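2,5-dihydroxypyridine 5,6-dioxygenase (PDB 7CUP) catalyses the Fe(2+)-dependent dioxygenolytic cleavage of the 2,5-dihydroxypyridine ring between carbons 5 and 6, giving N-formylmaleamate in aerobic nicotinate degradation. Local coordinates at residues A28-Y34 with Y55-A61; T79-G83 with L103-Q109; L149-L155 with H166-G170; E201-E205 with I231-F235. One frame throughout, in Å; residues are numbered along the deposited sequence.

Contact 1: residues A28-Y34 with Y55-A61; sequences AVLKSHY and YAVELPA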
loop_
_atom_site.group_PDB
_atom_site.type_symbol
_atom_site.label_atom_id
_atom_site.label_comp_id
_atom_site.label_asym_id
_atom_site.label_seq_id
_atom_site.Cartn_x
_atom_site.Cartn_y
_atom_site.Cartn_z
ATOM N N ALA A 28 25.274 -4.317 0.904
ATOM C CA ALA A 28 24.112 -4.885 0.203
ATOM C C ALA A 28 23.092 -5.328 1.250
ATOM O O ALA A 28 23.453 -6.082 2.182
ATOM C CB ALA A 28 24.558 -6.023 -0.676
ATOM N N VAL A 29 21.859 -4.864 1.092
ATOM C CA VAL A 29 20.705 -5.285 1.926
ATOM C C VAL A 29 19.940 -6.329 1.116
ATOM O O VAL A 29 19.366 -5.980 0.072
ATOM C CB VAL A 29 19.816 -4.116 2.378
ATOM C CG1 VAL A 29 18.695 -4.635 3.269
ATOM C CG2 VAL A 29 20.625 -3.057 3.099
ATOM N N LEU A 30 20.054 -7.585 1.547
ATOM C CA LEU A 30 19.436 -8.759 0.883
ATOM C C LEU A 30 18.026 -8.958 1.436
ATOM O O LEU A 30 17.849 -9.004 2.684
ATOM C CB LEU A 30 20.288 -9.984 1.153
ATOM C CG LEU A 30 19.680 -11.274 0.621
ATOM C CD1 LEU A 30 19.467 -11.216 -0.895
ATOM C CD2 LEU A 30 20.547 -12.441 1.030
ATOM N N LYS A 31 17.053 -9.036 0.550
ATOM C CA LYS A 31 15.639 -9.205 0.978
ATOM C C LYS A 31 14.900 -10.124 0.010
ATOM O O LYS A 31 15.400 -10.355 -1.095
ATOM C CB LYS A 31 14.929 -7.845 1.043
ATOM C CG LYS A 31 14.912 -7.080 -0.268
ATOM C CD LYS A 31 14.110 -5.811 -0.193
ATOM C CE LYS A 31 13.946 -5.138 -1.530
ATOM N NZ LYS A 31 12.978 -4.028 -1.410
ATOM N N SER A 32 13.724 -10.582 0.436
ATOM C CA SER A 32 12.735 -11.324 -0.386
ATOM C C SER A 32 11.341 -10.779 -0.061
ATOM O O SER A 32 11.275 -9.815 0.684
ATOM C CB SER A 32 12.863 -12.822 -0.149
ATOM O OG SER A 32 12.117 -13.550 -1.121
ATOM N N HIS A 33 10.259 -11.331 -0.620
ATOM C CA HIS A 33 8.914 -10.695 -0.486
ATOM C C HIS A 33 8.457 -10.692 0.986
ATOM O O HIS A 33 7.716 -9.807 1.382
ATOM C CB HIS A 33 7.883 -11.392 -1.367
ATOM C CG HIS A 33 7.401 -12.677 -0.792
ATOM N ND1 HIS A 33 7.932 -13.896 -1.190
ATOM C CD2 HIS A 33 6.448 -12.950 0.123
ATOM C CE1 HIS A 33 7.320 -14.861 -0.512
ATOM N NE2 HIS A 33 6.422 -14.306 0.303
ATOM N N TYR A 34 8.941 -11.620 1.807
ATOM C CA TYR A 34 8.515 -11.784 3.214
ATOM C C TYR A 34 9.399 -10.984 4.183
ATOM O O TYR A 34 9.141 -11.056 5.393
ATOM C CB TYR A 34 8.532 -13.274 3.552
ATOM C CG TYR A 34 9.853 -13.961 3.291
ATOM C CD1 TYR A 34 10.821 -14.020 4.285
ATOM C CD2 TYR A 34 10.138 -14.580 2.074
ATOM C CE1 TYR A 34 12.035 -14.657 4.078
ATOM C CE2 TYR A 34 11.324 -15.272 1.881
ATOM C CZ TYR A 34 12.291 -15.267 2.866
ATOM O OH TYR A 34 13.492 -15.898 2.702
ATOM N N TYR A 55 23.101 -0.744 -1.803
ATOM C CA TYR A 55 22.088 -1.213 -2.767
ATOM C C TYR A 55 21.348 -2.361 -2.089
ATOM O O TYR A 55 21.923 -2.974 -1.149
ATOM C CB TYR A 55 22.730 -1.638 -4.094
ATOM C CG TYR A 55 23.809 -2.689 -3.997
ATOM C CD1 TYR A 55 25.090 -2.361 -3.578
ATOM C CD2 TYR A 55 23.566 -4.014 -4.320
ATOM C CE1 TYR A 55 26.092 -3.319 -3.491
ATOM C CE2 TYR A 55 24.554 -4.996 -4.223
ATOM C CZ TYR A 55 25.823 -4.643 -3.804
ATOM O OH TYR A 55 26.822 -5.560 -3.748
ATOM N N ALA A 56 20.115 -2.604 -2.524
ATOM C CA ALA A 56 19.300 -3.769 -2.109
ATOM C C ALA A 56 19.343 -4.827 -3.214
ATOM O O ALA A 56 19.412 -4.494 -4.424
ATOM C CB ALA A 56 17.884 -3.340 -1.780
ATOM N N VAL A 57 19.396 -6.086 -2.791
ATOM C CA VAL A 57 19.260 -7.281 -3.651
ATOM C C VAL A 57 18.014 -8.021 -3.194
ATOM O O VAL A 57 17.935 -8.327 -2.001
ATOM C CB VAL A 57 20.505 -8.168 -3.564
ATOM C CG1 VAL A 57 20.329 -9.392 -4.434
ATOM C CG2 VAL A 57 21.737 -7.384 -3.962
ATOM N N GLU A 58 17.066 -8.210 -4.106
ATOM C CA GLU A 58 15.838 -8.971 -3.840
ATOM C C GLU A 58 15.926 -10.270 -4.622
ATOM O O GLU A 58 16.109 -10.232 -5.834
ATOM C CB GLU A 58 14.572 -8.191 -4.189
ATOM C CG GLU A 58 13.352 -9.018 -3.914
ATOM C CD GLU A 58 12.044 -8.276 -3.746
ATOM O OE1 GLU A 58 11.944 -7.113 -4.252
ATOM O OE2 GLU A 58 11.118 -8.896 -3.111
ATOM N N LEU A 59 15.776 -11.372 -3.919
ATOM C CA LEU A 59 15.670 -12.724 -4.507
ATOM C C LEU A 59 14.218 -13.185 -4.396
ATOM O O LEU A 59 13.562 -12.957 -3.385
ATOM C CB LEU A 59 16.594 -13.663 -3.731
ATOM C CG LEU A 59 18.082 -13.315 -3.769
ATOM C CD1 LEU A 59 18.905 -14.372 -3.087
ATOM C CD2 LEU A 59 18.548 -13.143 -5.197
ATOM N N PRO A 60 13.717 -13.914 -5.406
ATOM C CA PRO A 60 12.495 -14.695 -5.263
ATOM C C PRO A 60 12.630 -15.682 -4.099
ATOM O O PRO A 60 13.720 -16.264 -3.914
ATOM C CB PRO A 60 12.418 -15.497 -6.585
ATOM C CG PRO A 60 13.300 -14.748 -7.564
ATOM C CD PRO A 60 14.375 -14.123 -6.701
ATOM N N ALA A 61 11.561 -15.822 -3.322
ATOM C CA ALA A 61 11.464 -16.776 -2.200
ATOM C C ALA A 61 11.706 -18.180 -2.727
ATOM O O ALA A 61 11.114 -18.551 -3.780
ATOM C CB ALA A 61 10.117 -16.685 -1.544
HETATM O O HOH W 1 9.372 -13.910 -3.688
#
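Backbone hydrogen bonds carry this contact. Strands 28-31 and 55-58 run parallel, their axes 4.5 Å apart at closest, and V29 and K31 face the partner strand with both N and O: V29 N to Y55 O is 2.9 Å, V57 N to V29 O 2.9 Å, K31 N to V57 O 2.8 Å and L59 N to K31 O 3.0 Å. CA-H...O contacts fill the gaps, as from E58 CA to K31 O at 3.1 Å. Beyond the strands, S32 OG donates to L59 O (2.8 Å), its short hydroxyl side chain reaching a carbonyl just past the regular ladder. A water then accepts from A61 N at 2.9 Å and also hydrogen-bonds H33 ND1 at 2.9 Å.

Apolar packing occupies the sheet face of A28, L30, Y55 and V57. A28 is small enough for its CB to sit over the Y55 ring in a CH-pi contact, 4.0 Å from the centroid, while L30 CD1 reaches V57 CG1 (4.1 Å) and L59 CG (3.8 Å). Helix 85-92 packs on this face.

The other face carries V29 and A56 and, toward the strand ends, K31 and E58, whose NZ and OE1 are 4.3 Å apart, beyond a salt bridge. A56 and E58 also pair antiparallel with a second subunit's strand, continuing the sheet. Strand 26-31, helix 37-49 (against V29, K31 and A56) and strand 53-58 form a beta-alpha-beta unit, the helix crossing over between parallel strands.

Contact 2: residues T79-G83 with L103-Q109; sequences TALTG and LLHSPEQ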
loop_
_atom_site.group_PDB
_atom_site.type_symbol
_atom_site.label_atom_id
_atom_site.label_comp_id
_atom_site.label_asym_id
_atom_site.label_seq_id
_atom_site.Cartn_x
_atom_site.Cartn_y
_atom_site.Cartn_z
ATOM N N THR A 79 18.708 -23.115 -1.127
ATOM C CA THR A 79 18.304 -21.727 -0.834
ATOM C C THR A 79 18.149 -20.999 -2.166
ATOM O O THR A 79 18.391 -21.602 -3.234
ATOM C CB THR A 79 19.309 -21.004 0.087
ATOM O OG1 THR A 79 20.460 -20.564 -0.648
ATOM C CG2 THR A 79 19.772 -21.846 1.254
ATOM N N ALA A 80 17.831 -19.717 -2.096
ATOM C CA ALA A 80 17.609 -18.883 -3.284
ATOM C C ALA A 80 18.955 -18.706 -3.987
ATOM O O ALA A 80 18.961 -18.400 -5.175
ATOM C CB ALA A 80 16.945 -17.590 -2.894
ATOM N N LEU A 81 20.063 -18.994 -3.315
ATOM C CA LEU A 81 21.398 -18.905 -3.952
ATOM C C LEU A 81 21.738 -20.164 -4.732
ATOM O O LEU A 81 22.673 -20.086 -5.563
ATOM C CB LEU A 81 22.461 -18.638 -2.889
ATOM C CG LEU A 81 22.496 -17.201 -2.387
ATOM C CD1 LEU A 81 23.705 -17.014 -1.506
ATOM C CD2 LEU A 81 22.500 -16.196 -3.537
ATOM N N THR A 82 21.051 -21.279 -4.508
ATOM C CA THR A 82 21.453 -22.550 -5.168
ATOM C C THR A 82 21.333 -22.344 -6.680
ATOM O O THR A 82 20.256 -21.922 -7.094
ATOM C CB THR A 82 20.640 -23.758 -4.699
ATOM O OG1 THR A 82 20.753 -23.762 -3.271
ATOM C CG2 THR A 82 21.142 -25.053 -5.303
ATOM N N GLY A 83 22.401 -22.615 -7.435
ATOM C CA GLY A 83 22.434 -22.503 -8.909
ATOM C C GLY A 83 22.275 -21.064 -9.376
ATOM O O GLY A 83 21.851 -20.857 -10.530
ATOM N N LEU A 103 19.299 -16.453 4.648
ATOM C CA LEU A 103 20.095 -17.375 3.815
ATOM C C LEU A 103 20.636 -18.428 4.764
ATOM O O LEU A 103 21.500 -18.081 5.569
ATOM C CB LEU A 103 21.286 -16.655 3.179
ATOM C CG LEU A 103 21.021 -15.846 1.926
ATOM C CD1 LEU A 103 22.352 -15.351 1.403
ATOM C CD2 LEU A 103 20.279 -16.652 0.869
ATOM N N LEU A 104 20.162 -19.654 4.658
ATOM C CA LEU A 104 20.649 -20.741 5.529
ATOM C C LEU A 104 22.125 -21.003 5.192
ATOM O O LEU A 104 22.544 -20.692 4.023
ATOM C CB LEU A 104 19.740 -21.945 5.305
ATOM C CG LEU A 104 18.333 -21.791 5.869
ATOM C CD1 LEU A 104 17.621 -23.135 5.851
ATOM C CD2 LEU A 104 18.355 -21.217 7.285
ATOM N N HIS A 105 22.907 -21.448 6.187
ATOM C CA HIS A 105 24.330 -21.835 5.988
ATOM C C HIS A 105 24.364 -22.775 4.781
ATOM O O HIS A 105 23.569 -23.688 4.746
ATOM C CB HIS A 105 24.939 -22.425 7.274
ATOM C CG HIS A 105 25.135 -21.429 8.375
ATOM N ND1 HIS A 105 24.491 -20.201 8.398
ATOM C CD2 HIS A 105 25.861 -21.491 9.514
ATOM C CE1 HIS A 105 24.822 -19.551 9.496
ATOM N NE2 HIS A 105 25.662 -20.316 10.197
ATOM N N SER A 106 25.162 -22.487 3.760
ATOM C CA SER A 106 25.151 -23.259 2.496
ATOM C C SER A 106 26.513 -23.155 1.840
ATOM O O SER A 106 27.282 -22.251 2.164
ATOM C CB SER A 106 24.064 -22.771 1.606
ATOM O OG SER A 106 24.251 -21.403 1.280
ATOM N N PRO A 107 26.862 -24.059 0.900
ATOM C CA PRO A 107 28.113 -23.913 0.162
ATOM C C PRO A 107 28.222 -22.496 -0.438
ATOM O O PRO A 107 29.315 -21.935 -0.415
ATOM C CB PRO A 107 28.096 -25.022 -0.912
ATOM C CG PRO A 107 26.697 -25.638 -0.839
ATOM C CD PRO A 107 26.113 -25.261 0.511
ATOM N N GLU A 108 27.111 -21.914 -0.899
ATOM C CA GLU A 108 27.132 -20.619 -1.642
ATOM C C GLU A 108 27.418 -19.460 -0.675
ATOM O O GLU A 108 28.224 -18.581 -1.022
ATOM C CB GLU A 108 25.831 -20.397 -2.407
ATOM C CG GLU A 108 25.593 -21.419 -3.514
ATOM C CD GLU A 108 25.074 -22.768 -3.041
ATOM O OE1 GLU A 108 24.921 -22.949 -1.823
ATOM O OE2 GLU A 108 24.801 -23.608 -3.891
ATOM N N GLN A 109 26.798 -19.466 0.495
ATOM C CA GLN A 109 27.056 -18.498 1.583
ATOM C C GLN A 109 28.514 -18.618 2.040
ATOM O O GLN A 109 29.132 -17.575 2.319
ATOM C CB GLN A 109 26.095 -18.695 2.761
ATOM C CG GLN A 109 26.503 -17.870 3.966
ATOM C CD GLN A 109 25.482 -17.739 5.071
ATOM O OE1 GLN A 109 24.470 -17.039 4.933
ATOM N NE2 GLN A 109 25.789 -18.343 6.213
HETATM O O HOH W 2 24.857 -23.213 -6.504
#
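T79 opens the loop with its side chain directed at 103-109: CG2 lies 4.1 Å from L104 CB, and OG1 is 4.2 Å from L103 CD2. Its hydroxyl is used locally, since T79 OG1 accepts from L81 N at 3.1 Å in an ST turn, and T82 N bonds to T79 O (3.0 Å) across a type I turn. Threonine thus suits the spot twice over, with a methyl for L104 and an oxygen to shape the loop. A80 packs on L59, which ties this loop to contact 1.

L81 is the chief apolar element of the loop. Its CD1 meets L103 CD1 at 3.6 Å, and its CB packs on E108 CB at 3.8 Å, so the aliphatic base of the glutamate extends the greasy surface. The segment it meets is held in shape by S106, the N-cap of helix 107-114, whose OG accepts from Q109 N at 3.3 Å.

T82 OG1 accepts from T79 N (3.0 Å), closing the turn from its other end. At G83, whose positive phi favours glycine, the backbone N donates a hydrogen bond to a water 2.7 Å away; that water donates to E108 OE2 at 2.6 Å.

No direct hydrogen bond crosses between the segments. The chemistry therefore implies an internally braced turn fitted to a capped helix start by leucine packing, with a water bridge from G83 N to the E108 carboxylate where the contact is more exposed.

Contact 3: residues L149-L155 with H166-G170; sequences LKQARSL and HAPLG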
loop_
_atom_site.group_PDB
_atom_site.type_symbol
_atom_site.label_atom_id
_atom_site.label_comp_id
_atom_site.label_asym_id
_atom_site.label_seq_id
_atom_site.Cartn_x
_atom_site.Cartn_y
_atom_site.Cartn_z
ATOM N N LEU A 149 36.791 -23.016 25.258
ATOM C CA LEU A 149 36.149 -24.045 24.417
ATOM C C LEU A 149 37.163 -24.622 23.416
ATOM O O LEU A 149 37.102 -25.826 23.193
ATOM C CB LEU A 149 34.937 -23.448 23.694
ATOM C CG LEU A 149 34.252 -24.418 22.732
ATOM C CD1 LEU A 149 33.909 -25.730 23.431
ATOM C CD2 LEU A 149 33.004 -23.790 22.118
ATOM N N LYS A 150 38.027 -23.806 22.804
ATOM C CA LYS A 150 38.852 -24.221 21.627
ATOM C C LYS A 150 39.827 -25.334 22.027
ATOM O O LYS A 150 40.000 -26.285 21.224
ATOM C CB LYS A 150 39.610 -23.037 21.018
ATOM C CG LYS A 150 38.793 -22.230 20.022
ATOM C CD LYS A 150 39.420 -20.904 19.670
ATOM C CE LYS A 150 40.289 -20.998 18.437
ATOM N NZ LYS A 150 41.155 -19.808 18.301
ATOM N N GLN A 151 40.404 -25.238 23.226
ATOM C CA GLN A 151 41.405 -26.214 23.739
ATOM C C GLN A 151 40.728 -27.425 24.434
ATOM O O GLN A 151 41.402 -28.472 24.525
ATOM C CB GLN A 151 42.463 -25.487 24.577
ATOM C CG GLN A 151 41.940 -24.622 25.719
ATOM C CD GLN A 151 41.466 -25.423 26.908
ATOM O OE1 GLN A 151 40.961 -26.539 26.776
ATOM N NE2 GLN A 151 41.622 -24.845 28.091
ATOM N N ALA A 152 39.462 -27.344 24.880
ATOM C CA ALA A 152 38.760 -28.446 25.595
ATOM C C ALA A 152 38.855 -29.714 24.752
ATOM O O ALA A 152 38.874 -29.594 23.521
ATOM C CB ALA A 152 37.311 -28.112 25.884
ATOM N N ARG A 153 38.919 -30.881 25.394
ATOM C CA ARG A 153 39.108 -32.190 24.709
ATOM C C ARG A 153 37.795 -32.979 24.728
ATOM O O ARG A 153 37.609 -33.850 23.835
ATOM C CB ARG A 153 40.265 -32.957 25.362
ATOM C CG ARG A 153 41.644 -32.496 24.910
ATOM C CD ARG A 153 41.904 -32.837 23.447
ATOM N NE ARG A 153 42.751 -34.015 23.219
ATOM C CZ ARG A 153 42.335 -35.279 23.038
ATOM N NH1 ARG A 153 41.049 -35.595 23.085
ATOM N NH2 ARG A 153 43.226 -36.235 22.820
ATOM N N SER A 154 36.940 -32.688 25.716
ATOM C CA SER A 154 35.564 -33.226 25.867
ATOM C C SER A 154 34.633 -32.136 26.425
ATOM O O SER A 154 35.109 -31.257 27.203
ATOM C CB SER A 154 35.556 -34.425 26.768
ATOM O OG SER A 154 35.642 -34.017 28.129
ATOM N N LEU A 155 33.343 -32.214 26.080
ATOM C CA LEU A 155 32.270 -31.462 26.782
ATOM C C LEU A 155 31.375 -32.471 27.510
ATOM O O LEU A 155 31.091 -33.538 26.922
ATOM C CB LEU A 155 31.493 -30.607 25.770
ATOM C CG LEU A 155 30.298 -29.827 26.329
ATOM C CD1 LEU A 155 30.031 -28.581 25.498
ATOM C CD2 LEU A 155 29.052 -30.697 26.386
ATOM N N HIS A 166 28.105 -37.042 27.180
ATOM C CA HIS A 166 29.561 -36.878 26.946
ATOM C C HIS A 166 29.808 -36.705 25.456
ATOM O O HIS A 166 29.318 -37.531 24.663
ATOM C CB HIS A 166 30.375 -38.048 27.532
ATOM C CG HIS A 166 31.829 -37.726 27.689
ATOM N ND1 HIS A 166 32.308 -36.862 28.669
ATOM C CD2 HIS A 166 32.914 -38.121 26.980
ATOM C CE1 HIS A 166 33.619 -36.755 28.563
ATOM N NE2 HIS A 166 34.015 -37.516 27.529
ATOM N N ALA A 167 30.581 -35.679 25.116
ATOM C CA ALA A 167 30.947 -35.328 23.726
ATOM C C ALA A 167 32.459 -35.157 23.614
ATOM O O ALA A 167 32.998 -34.104 23.941
ATOM C CB ALA A 167 30.229 -34.062 23.317
ATOM N N PRO A 168 33.192 -36.162 23.096
ATOM C CA PRO A 168 34.588 -35.943 22.717
ATOM C C PRO A 168 34.689 -34.815 21.666
ATOM O O PRO A 168 33.942 -34.799 20.692
ATOM C CB PRO A 168 35.035 -37.315 22.178
ATOM C CG PRO A 168 34.019 -38.296 22.743
ATOM C CD PRO A 168 32.719 -37.520 22.786
ATOM N N LEU A 169 35.612 -33.884 21.881
ATOM C CA LEU A 169 35.879 -32.753 20.953
ATOM C C LEU A 169 37.277 -32.881 20.334
ATOM O O LEU A 169 38.057 -33.723 20.828
ATOM C CB LEU A 169 35.745 -31.458 21.751
ATOM C CG LEU A 169 34.378 -31.247 22.392
ATOM C CD1 LEU A 169 34.384 -30.022 23.284
ATOM C CD2 LEU A 169 33.292 -31.155 21.341
ATOM N N GLY A 170 37.562 -32.053 19.316
ATOM C CA GLY A 170 38.874 -31.899 18.658
ATOM C C GLY A 170 38.747 -31.911 17.147
ATOM O O GLY A 170 39.515 -31.246 16.471
#
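A beta hairpin begins and ends here: strands 154-158 and 164-168 pair antiparallel at the edge of a sheet, and the contact takes in their open end together with the last turn of helix 136-151. L155 and A167 form a hydrogen-bonded pair, with L155 N to A167 O at 2.9 Å and A167 N to L155 O at 2.8 Å. S154 and P168 follow as a non-hydrogen-bonded pair, their CA atoms 4.3 Å apart. Proline is tolerated at this position because a non-hydrogen-bonded site asks for no amide proton toward the partner strand. One residue beyond the strand, L169 N donates to R153 O at 2.8 Å.

L169 fills the corner between helix and strand. Its CD1 lies 4.3 Å from L149 CD1, 4.4 Å from A152 CB and 3.9 Å from L155 CB, so a branched apolar side chain can bridge both elements. L149 and L169 also pack on strand 263-269, which carries the iron ligand H265. G170 has backbone angles at which a CB would clash with the preceding carbonyl, which explains glycine there.

The opposite sheet face is more polar. H166 ND1 is hydrogen-bonded to H156 ND1 of the same hairpin, and the adjacent ring carbon, H166 CE1, lies 3.4 Å from S154 OG.

Contact 4: residues E201-E205 with I231-F235; sequences EDSAE and IEKGF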
loop_
_atom_site.group_PDB
_atom_site.type_symbol
_atom_site.label_atom_id
_atom_site.label_comp_id
_atom_site.label_asym_id
_atom_site.label_seq_id
_atom_site.Cartn_x
_atom_site.Cartn_y
_atom_site.Cartn_z
ATOM N N GLU A 201 33.003 -37.159 15.173
ATOM C CA GLU A 201 32.077 -38.012 14.372
ATOM C C GLU A 201 31.836 -39.331 15.157
ATOM O O GLU A 201 32.768 -39.835 15.791
ATOM C CB GLU A 201 32.612 -38.128 12.932
ATOM C CG GLU A 201 31.532 -38.094 11.836
ATOM C CD GLU A 201 30.738 -36.805 11.631
ATOM O OE1 GLU A 201 31.166 -35.765 12.162
ATOM O OE2 GLU A 201 29.671 -36.836 10.932
ATOM N N ASP A 202 30.578 -39.780 15.251
ATOM C CA ASP A 202 30.110 -41.067 15.857
ATOM C C ASP A 202 30.584 -41.262 17.305
ATOM O O ASP A 202 30.779 -42.420 17.696
ATOM C CB ASP A 202 30.537 -42.254 14.999
ATOM C CG ASP A 202 30.357 -41.997 13.514
ATOM O OD1 ASP A 202 29.183 -41.797 13.071
ATOM O OD2 ASP A 202 31.401 -41.936 12.820
ATOM N N SER A 203 30.650 -40.202 18.107
ATOM C CA SER A 203 31.298 -40.213 19.444
ATOM C C SER A 203 30.352 -39.838 20.584
ATOM O O SER A 203 30.602 -40.327 21.687
ATOM C CB SER A 203 32.467 -39.306 19.428
ATOM O OG SER A 203 33.161 -39.506 18.210
ATOM N N ALA A 204 29.372 -38.949 20.383
ATOM C CA ALA A 204 28.532 -38.449 21.499
ATOM C C ALA A 204 27.760 -39.619 22.115
ATOM O O ALA A 204 27.229 -40.444 21.348
ATOM C CB ALA A 204 27.597 -37.348 21.052
ATOM N N GLU A 205 27.655 -39.616 23.448
ATOM C CA GLU A 205 27.199 -40.757 24.293
ATOM C C GLU A 205 26.382 -40.244 25.479
ATOM O O GLU A 205 26.878 -39.341 26.169
ATOM C CB GLU A 205 28.400 -41.522 24.885
ATOM C CG GLU A 205 29.054 -42.488 23.915
ATOM C CD GLU A 205 28.364 -43.835 23.790
ATOM O OE1 GLU A 205 27.947 -44.207 22.661
ATOM O OE2 GLU A 205 28.260 -44.524 24.821
ATOM N N ILE A 231 21.398 -41.360 23.495
ATOM C CA ILE A 231 22.373 -41.052 22.408
ATOM C C ILE A 231 23.483 -42.109 22.444
ATOM O O ILE A 231 24.054 -42.330 23.526
ATOM C CB ILE A 231 22.918 -39.624 22.597
ATOM C CG1 ILE A 231 21.793 -38.592 22.442
ATOM C CG2 ILE A 231 24.074 -39.337 21.653
ATOM C CD1 ILE A 231 21.926 -37.441 23.407
ATOM N N GLU A 232 23.778 -42.720 21.299
ATOM C CA GLU A 232 24.889 -43.694 21.146
ATOM C C GLU A 232 25.652 -43.335 19.871
ATOM O O GLU A 232 25.010 -43.188 18.790
ATOM C CB GLU A 232 24.357 -45.131 21.133
ATOM C CG GLU A 232 23.735 -45.574 22.449
ATOM C CD GLU A 232 22.783 -46.751 22.298
ATOM O OE1 GLU A 232 23.092 -47.654 21.498
ATOM O OE2 GLU A 232 21.718 -46.744 22.947
ATOM N N LYS A 233 26.964 -43.163 20.011
ATOM C CA LYS A 233 27.881 -42.913 18.879
ATOM C C LYS A 233 27.290 -41.744 18.086
ATOM O O LYS A 233 27.034 -41.909 16.885
ATOM C CB LYS A 233 28.024 -44.175 18.026
ATOM C CG LYS A 233 28.603 -45.398 18.732
ATOM C CD LYS A 233 28.519 -46.678 17.892
ATOM C CE LYS A 233 27.115 -47.254 17.813
ATOM N NZ LYS A 233 26.843 -47.901 16.507
ATOM N N GLY A 234 26.989 -40.646 18.781
ATOM C CA GLY A 234 26.603 -39.360 18.163
ATOM C C GLY A 234 25.188 -39.322 17.613
ATOM O O GLY A 234 24.860 -38.299 16.981
ATOM N N PHE A 235 24.371 -40.356 17.825
ATOM C CA PHE A 235 22.978 -40.412 17.327
ATOM C C PHE A 235 21.979 -40.661 18.472
ATOM O O PHE A 235 22.242 -41.425 19.414
ATOM C CB PHE A 235 22.847 -41.468 16.231
ATOM C CG PHE A 235 23.394 -41.029 14.901
ATOM C CD1 PHE A 235 24.760 -41.010 14.676
ATOM C CD2 PHE A 235 22.553 -40.583 13.902
ATOM C CE1 PHE A 235 25.279 -40.572 13.470
ATOM C CE2 PHE A 235 23.071 -40.185 12.680
ATOM C CZ PHE A 235 24.432 -40.173 12.470
#
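The most telling side chain is that of E205. Its CA-CB bond points away from 231-235, yet chi1 and chi2 both in the m well fold the chain back, so that OE1 accepts from K233 N at 3.0 Å and passes 3.5 Å from E232 CA. A glutamate has just the length for this return. K233 CB lies 4.4 Å from D202 CB; the backbones are closer, with K233 CA 3.2 Å from D202 O. I231, chi1 m, brings CG2 to 4.1 Å from A204 CB, an apolar patch where the small alanine fits against the branched side chain, with F165 touching both; I231 CG2 also comes within 3.4 Å of A204 O. F235, also m, presents its ring edge to D202 OD1, 4.1 Å from CE1.

S203 turns away; its chi1 of -42° places OG 2.5 Å from E201 O in a very short hydrogen bond, which ties the loop to itself. The E201 carboxylate takes its partner outside the two segments, OE1 hydrogen-bonding Y172 OH.

G234 lacks a side chain, and even a CB would lie tight against D202 CA. Its N donates to A204 O at 2.6 Å. K233 and G234 both have positive phi, and E232 and F235 exchange backbone bonds (2.8 Å from E232 N to F235 O, 3.1 Å from F235 N to E232 O): this is the type I' turn of a tight two-residue beta hairpin joining strands 227-232 and 235-240.

Overall arrangement
The four contacts fall into two neighbouring pairs. Contacts 1 and 2 have centres 14 Å apart and touch, L30 CD2 meeting L103 CD1 at 3.4 Å and L59 CD1 meeting A80 CB at 3.8 Å. Contacts 3 and 4, also 14 Å between centres, meet where H166 N probably hydrogen-bonds E205 O at 2.8 Å, linking the two hairpin regions. Contacts 1 and 3 lie on opposite sides of the chain's centre, 39 Å between centres. The iron is bound by H265, S302, H318 and D320: the L104 side chain of contact 2 is about 10 Å from it and that of L155 in contact 3 about 14 Å, while the A204 side chain of contact 4 is about 11 Å from that of H265.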